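Local coordinates for protein carbohydrate binding module (Escherichia coli, PDB 2XFD) that binds carbohydrate chains such as cellobiose through a calcium ion, and probably recognises xylan and related plant polysaccharides, at residues Leu45-Asp56 with Leu100-Val111. Sequence-based numbering, arbitrary orientation.
Sequences LTGEIRVAFTND and LHCNGYISFGNV. With CA (calcium ion), chain C; BGC (beta-D-glucopyranose), chain B; BGC (beta-D-glucopyranose), chain D.
R50 lies flat on the ring of Y105, with guanidinium and ring planes 3° apart. The R50 methylenes CG and CD lie on the ring face, CD 3.6 Å from its centroid. The cation-pi contact is parallel but off-centre, with Y105 OH over the middle of the guanidinium, 3.5 Å from R50 CZ. E48 fixes the rotation of R50 by a side-on salt bridge, with R50 NE 3.0 Å from E48 OE1. S107 OG donates to the same E48 OE1 at 2.6 Å, from the opposite face of the carboxylate. E48 CG is anti to the backbone N (chi1 -177°), and the extended chain beyond it brings OE1 to S107 OG.

Strands 48-53 and 104-110 run antiparallel. A beta bulge between E48 and R50 shifts their register by one. V51, on the face away from R50, meets F108 CE1 with CG2 at 3.8 Å. L100 CD1 packs against F53 CB at 3.9 Å, while H101 O meets the edge of the F53 ring. Near the C-terminus, I49 CG1 and CD1 pack against V111 CG2, the side chains crossing at about a right angle.

Beyond F53 the segments close on the sugar site. D56 OD1 and H101 O bind the calcium ion, as do O2 and O3 of one glucose; backbone O of R60 and D61 OD2 complete the protein ligands. C102, next to H101, is tied to C91 by a disulfide. Strand 104-110 is outermost in its four-stranded antiparallel sheet, and strand 48-53 lies between it and 17-22. I49, F53 and F108 pack on strand 62-69 of the facing sheet.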
loop_
_atom_site.group_PDB
_atom_site.type_symbol
_atom_site.label_atom_id
_atom_site.label_comp_id
_atom_site.label_asym_id
_atom_site.label_seq_id
_atom_site.Cartn_x
_atom_site.Cartn_y
_atom_site.Cartn_z
ATOM N N LEU A 45 10.292 12.487 7.111
ATOM C CA LEU A 45 9.505 11.902 8.198
ATOM C C LEU A 45 10.056 10.501 8.492
ATOM O O LEU A 45 10.617 9.832 7.628
ATOM C CB LEU A 45 8.047 11.859 7.817
ATOM C CG LEU A 45 7.374 13.209 7.589
ATOM C CD1 LEU A 45 6.015 13.027 7.032
ATOM C CD2 LEU A 45 7.356 14.071 8.876
ATOM N N THR A 46 9.838 10.046 9.749
ATOM C CA THR A 46 10.444 8.802 10.230
ATOM C C THR A 46 9.500 7.800 10.824
ATOM O O THR A 46 9.901 6.745 11.250
ATOM C CB THR A 46 11.526 9.133 11.290
ATOM O OG1 THR A 46 10.889 9.790 12.393
ATOM C CG2 THR A 46 12.602 10.034 10.797
ATOM N N GLY A 47 8.232 8.137 10.897
ATOM C CA GLY A 47 7.225 7.334 11.575
ATOM C C GLY A 47 6.701 6.156 10.748
ATOM O O GLY A 47 7.371 5.635 9.830
ATOM N N GLU A 48 5.528 5.653 11.116
ATOM C CA GLU A 48 4.976 4.431 10.583
ATOM C C GLU A 48 4.615 4.630 9.142
ATOM O O GLU A 48 3.850 5.517 8.776
ATOM C CB GLU A 48 3.735 4.041 11.311
ATOM C CG GLU A 48 3.113 2.750 10.873
ATOM C CD GLU A 48 1.754 2.459 11.454
ATOM O OE1 GLU A 48 1.061 1.599 10.900
ATOM O OE2 GLU A 48 1.364 3.077 12.450
ATOM N N ILE A 49 5.087 3.749 8.268
ATOM C CA ILE A 49 4.793 3.779 6.848
ATOM C C ILE A 49 3.538 2.970 6.578
ATOM O O ILE A 49 3.401 1.830 6.994
ATOM C CB ILE A 49 5.949 3.174 6.003
ATOM C CG1 ILE A 49 7.256 3.946 6.239
ATOM C CG2 ILE A 49 5.579 3.131 4.565
ATOM C CD1 ILE A 49 8.459 3.145 5.724
ATOM N N ARG A 50 2.595 3.569 5.828
ATOM C CA ARG A 50 1.432 2.866 5.312
ATOM C C ARG A 50 1.300 3.107 3.829
ATOM O O ARG A 50 1.628 4.179 3.308
ATOM C CB ARG A 50 0.173 3.355 6.026
ATOM C CG ARG A 50 0.153 3.072 7.508
ATOM C CD ARG A 50 -1.025 3.701 8.190
ATOM N NE ARG A 50 -0.941 3.381 9.597
ATOM C CZ ARG A 50 -1.772 3.888 10.514
ATOM N NH1 ARG A 50 -1.551 3.628 11.794
ATOM N NH2 ARG A 50 -2.792 4.612 10.152
ATOM N N VAL A 51 0.805 2.096 3.111
ATOM C CA VAL A 51 0.328 2.253 1.746
ATOM C C VAL A 51 -1.164 2.030 1.800
ATOM O O VAL A 51 -1.636 0.967 2.191
ATOM C CB VAL A 51 0.977 1.296 0.772
ATOM C CG1 VAL A 51 0.369 1.432 -0.591
ATOM C CG2 VAL A 51 2.477 1.514 0.738
ATOM N N ALA A 52 -1.921 3.096 1.475
ATOM C CA ALA A 52 -3.370 3.112 1.620
ATOM C C ALA A 52 -4.049 3.185 0.296
ATOM O O ALA A 52 -3.715 3.995 -0.563
ATOM C CB ALA A 52 -3.814 4.317 2.434
ATOM N N PHE A 53 -5.081 2.379 0.117
ATOM C CA PHE A 53 -6.002 2.404 -1.037
ATOM C C PHE A 53 -7.197 3.246 -0.590
ATOM O O PHE A 53 -7.762 2.984 0.456
ATOM C CB PHE A 53 -6.428 0.975 -1.355
ATOM C CG PHE A 53 -7.494 0.766 -2.401
ATOM C CD1 PHE A 53 -7.629 1.558 -3.552
ATOM C CD2 PHE A 53 -8.303 -0.333 -2.287
ATOM C CE1 PHE A 53 -8.580 1.270 -4.517
ATOM C CE2 PHE A 53 -9.236 -0.651 -3.246
ATOM C CZ PHE A 53 -9.374 0.133 -4.378
ATOM N N THR A 54 -7.562 4.260 -1.377
ATOM C CA THR A 54 -8.496 5.288 -0.909
ATOM C C THR A 54 -9.739 5.436 -1.772
ATOM O O THR A 54 -10.621 6.172 -1.334
ATOM C CB THR A 54 -7.775 6.626 -0.829
ATOM O OG1 THR A 54 -7.362 7.028 -2.131
ATOM C CG2 THR A 54 -6.577 6.597 0.095
ATOM N N ASN A 55 -9.830 4.832 -2.958
ATOM C CA ASN A 55 -10.957 5.044 -3.854
ATOM C C ASN A 55 -11.630 3.767 -4.293
ATOM O O ASN A 55 -12.003 3.615 -5.465
ATOM C CB ASN A 55 -10.562 5.971 -5.022
ATOM C CG ASN A 55 -9.644 5.302 -5.989
ATOM O OD1 ASN A 55 -8.956 4.325 -5.618
ATOM N ND2 ASN A 55 -9.578 5.788 -7.221
ATOM N N ASP A 56 -11.775 2.838 -3.387
ATOM C CA ASP A 56 -12.458 1.593 -3.674
ATOM C C ASP A 56 -13.836 1.888 -4.299
ATOM O O ASP A 56 -14.535 2.835 -3.907
ATOM C CB ASP A 56 -12.623 0.774 -2.398
ATOM C CG ASP A 56 -13.133 -0.589 -2.651
ATOM O OD1 ASP A 56 -12.822 -1.177 -3.703
ATOM O OD2 ASP A 56 -13.822 -1.118 -1.747
ATOM N N LEU A 100 -5.266 -5.125 -1.190
ATOM C CA LEU A 100 -6.207 -4.172 -0.594
ATOM C C LEU A 100 -7.447 -4.223 -1.454
ATOM O O LEU A 100 -7.512 -3.656 -2.551
ATOM C CB LEU A 100 -5.637 -2.768 -0.525
ATOM C CG LEU A 100 -4.431 -2.590 0.402
ATOM C CD1 LEU A 100 -3.690 -1.309 0.118
ATOM C CD2 LEU A 100 -4.892 -2.704 1.868
ATOM N N HIS A 101 -8.471 -4.920 -0.969
ATOM C CA HIS A 101 -9.786 -5.027 -1.668
ATOM C C HIS A 101 -10.682 -3.888 -1.289
ATOM O O HIS A 101 -11.449 -3.341 -2.111
ATOM C CB HIS A 101 -10.426 -6.361 -1.350
ATOM C CG HIS A 101 -9.613 -7.531 -1.761
ATOM N ND1 HIS A 101 -9.422 -8.008 -3.053
ATOM C CD2 HIS A 101 -8.946 -8.366 -0.954
ATOM C CE1 HIS A 101 -8.683 -9.114 -2.988
ATOM N NE2 HIS A 101 -8.372 -9.316 -1.718
ATOM N N CYS A 102 -10.681 -3.551 -0.032
ATOM C CA CYS A 102 -11.454 -2.447 0.536
ATOM C C CYS A 102 -10.501 -1.246 0.708
ATOM O O CYS A 102 -9.291 -1.431 0.797
ATOM C CB CYS A 102 -12.026 -2.828 1.900
ATOM S SG CYS A 102 -12.834 -4.413 1.952
ATOM N N ASN A 103 -11.081 -0.072 0.884
ATOM C CA ASN A 103 -10.296 1.030 1.385
ATOM C C ASN A 103 -9.598 0.611 2.698
ATOM O O ASN A 103 -10.231 -0.014 3.533
ATOM C CB ASN A 103 -11.117 2.295 1.617
ATOM C CG ASN A 103 -11.565 2.961 0.344
ATOM O OD1 ASN A 103 -10.871 2.901 -0.677
ATOM N ND2 ASN A 103 -12.728 3.570 0.411
ATOM N N GLY A 104 -8.330 0.933 2.863
ATOM C CA GLY A 104 -7.582 0.466 3.965
ATOM C C GLY A 104 -6.101 0.544 3.621
ATOM O O GLY A 104 -5.746 1.120 2.578
ATOM N N TYR A 105 -5.258 0.009 4.477
ATOM C CA TYR A 105 -3.823 0.164 4.309
ATOM C C TYR A 105 -3.063 -1.074 4.747
ATOM O O TYR A 105 -3.542 -1.863 5.535
ATOM C CB TYR A 105 -3.307 1.406 5.071
ATOM C CG TYR A 105 -3.470 1.333 6.576
ATOM C CD1 TYR A 105 -4.527 1.916 7.228
ATOM C CD2 TYR A 105 -2.607 0.625 7.352
ATOM C CE1 TYR A 105 -4.667 1.821 8.647
ATOM C CE2 TYR A 105 -2.754 0.549 8.718
ATOM C CZ TYR A 105 -3.743 1.127 9.330
ATOM O OH TYR A 105 -3.852 1.067 10.709
ATOM N N ILE A 106 -1.851 -1.161 4.263
ATOM C CA ILE A 106 -0.817 -2.081 4.749
ATOM C C ILE A 106 0.180 -1.268 5.515
ATOM O O ILE A 106 0.679 -0.249 4.998
ATOM C CB ILE A 106 -0.153 -2.875 3.620
ATOM C CG1 ILE A 106 -1.192 -3.572 2.763
ATOM C CG2 ILE A 106 0.838 -3.838 4.214
ATOM C CD1 ILE A 106 -0.690 -4.174 1.501
ATOM N N SER A 107 0.515 -1.675 6.737
ATOM C CA SER A 107 1.539 -1.020 7.529
ATOM C C SER A 107 2.846 -1.738 7.387
ATOM O O SER A 107 2.941 -2.934 7.520
ATOM C CB SER A 107 1.178 -1.039 8.998
ATOM O OG SER A 107 2.210 -0.511 9.789
ATOM N N PHE A 108 3.917 -0.965 7.109
ATOM C CA PHE A 108 5.256 -1.501 6.880
ATOM C C PHE A 108 6.232 -1.142 8.005
ATOM O O PHE A 108 7.425 -1.314 7.882
ATOM C CB PHE A 108 5.828 -1.031 5.541
ATOM C CG PHE A 108 5.069 -1.592 4.365
ATOM C CD1 PHE A 108 3.938 -0.997 3.877
ATOM C CD2 PHE A 108 5.520 -2.712 3.718
ATOM C CE1 PHE A 108 3.262 -1.523 2.809
ATOM C CE2 PHE A 108 4.884 -3.231 2.634
ATOM C CZ PHE A 108 3.735 -2.654 2.162
ATOM N N GLY A 109 5.712 -0.712 9.131
ATOM C CA GLY A 109 6.578 -0.340 10.268
ATOM C C GLY A 109 7.191 1.030 10.042
ATOM O O GLY A 109 6.940 1.726 9.085
ATOM N N ASN A 110 8.010 1.444 11.007
ATOM C CA ASN A 110 8.637 2.748 10.932
ATOM C C ASN A 110 9.721 2.845 9.854
ATOM O O ASN A 110 10.285 1.841 9.429
ATOM C CB ASN A 110 9.314 3.081 12.289
ATOM C CG ASN A 110 8.297 3.268 13.409
ATOM O OD1 ASN A 110 8.721 3.140 14.588
ATOM N ND2 ASN A 110 7.100 3.585 13.148
ATOM N N VAL A 111 9.913 4.058 9.399
ATOM C CA VAL A 111 10.954 4.268 8.412
ATOM C C VAL A 111 12.261 3.740 8.854
ATOM O O VAL A 111 12.991 3.002 8.211
ATOM C CB VAL A 111 11.069 5.792 7.974
ATOM C CG1 VAL A 111 12.260 6.045 7.041
ATOM C CG2 VAL A 111 9.803 6.299 7.412
HETATM CA CA CA C . -12.505 -3.537 -4.180
HETATM C C2 BGC B . -14.664 -5.752 -2.770
HETATM C C3 BGC B . -14.725 -4.514 -1.894
HETATM C C4 BGC B . -16.087 -4.380 -1.194
HETATM C C5 BGC B . -16.354 -5.669 -0.438
HETATM C C6 BGC B . -17.671 -5.763 0.363
HETATM C C1 BGC B . -15.076 -6.979 -1.996
HETATM O O2 BGC B . -13.340 -5.804 -3.345
HETATM O O3 BGC B . -14.506 -3.384 -2.744
HETATM O O4 BGC B . -16.074 -3.333 -0.258
HETATM O O5 BGC B . -16.313 -6.733 -1.345
HETATM O O6 BGC B . -18.721 -5.634 -0.574
HETATM C C2 BGC D . -16.678 -11.287 -2.164
HETATM C C3 BGC D . -16.592 -9.810 -2.440
HETATM C C4 BGC D . -15.175 -9.269 -2.272
HETATM C C5 BGC D . -14.231 -10.168 -2.970
HETATM C C6 BGC D . -12.846 -9.659 -2.780
HETATM C C1 BGC D . -15.621 -11.986 -2.996
HETATM O O1 BGC D . -15.643 -13.394 -2.957
HETATM O O2 BGC D . -17.986 -11.763 -2.416
HETATM O O3 BGC D . -17.478 -9.086 -1.588
HETATM O O4 BGC D . -15.138 -8.088 -2.904
HETATM O O5 BGC D . -14.385 -11.520 -2.489
HETATM O O6 BGC D . -11.931 -10.521 -3.394
HETATM O O HOH W 1 -0.982 0.180 12.022
HETATM O O HOH W 2 -13.970 -0.019 0.684
HETATM O O HOH W 3 -14.192 -3.730 -5.856
#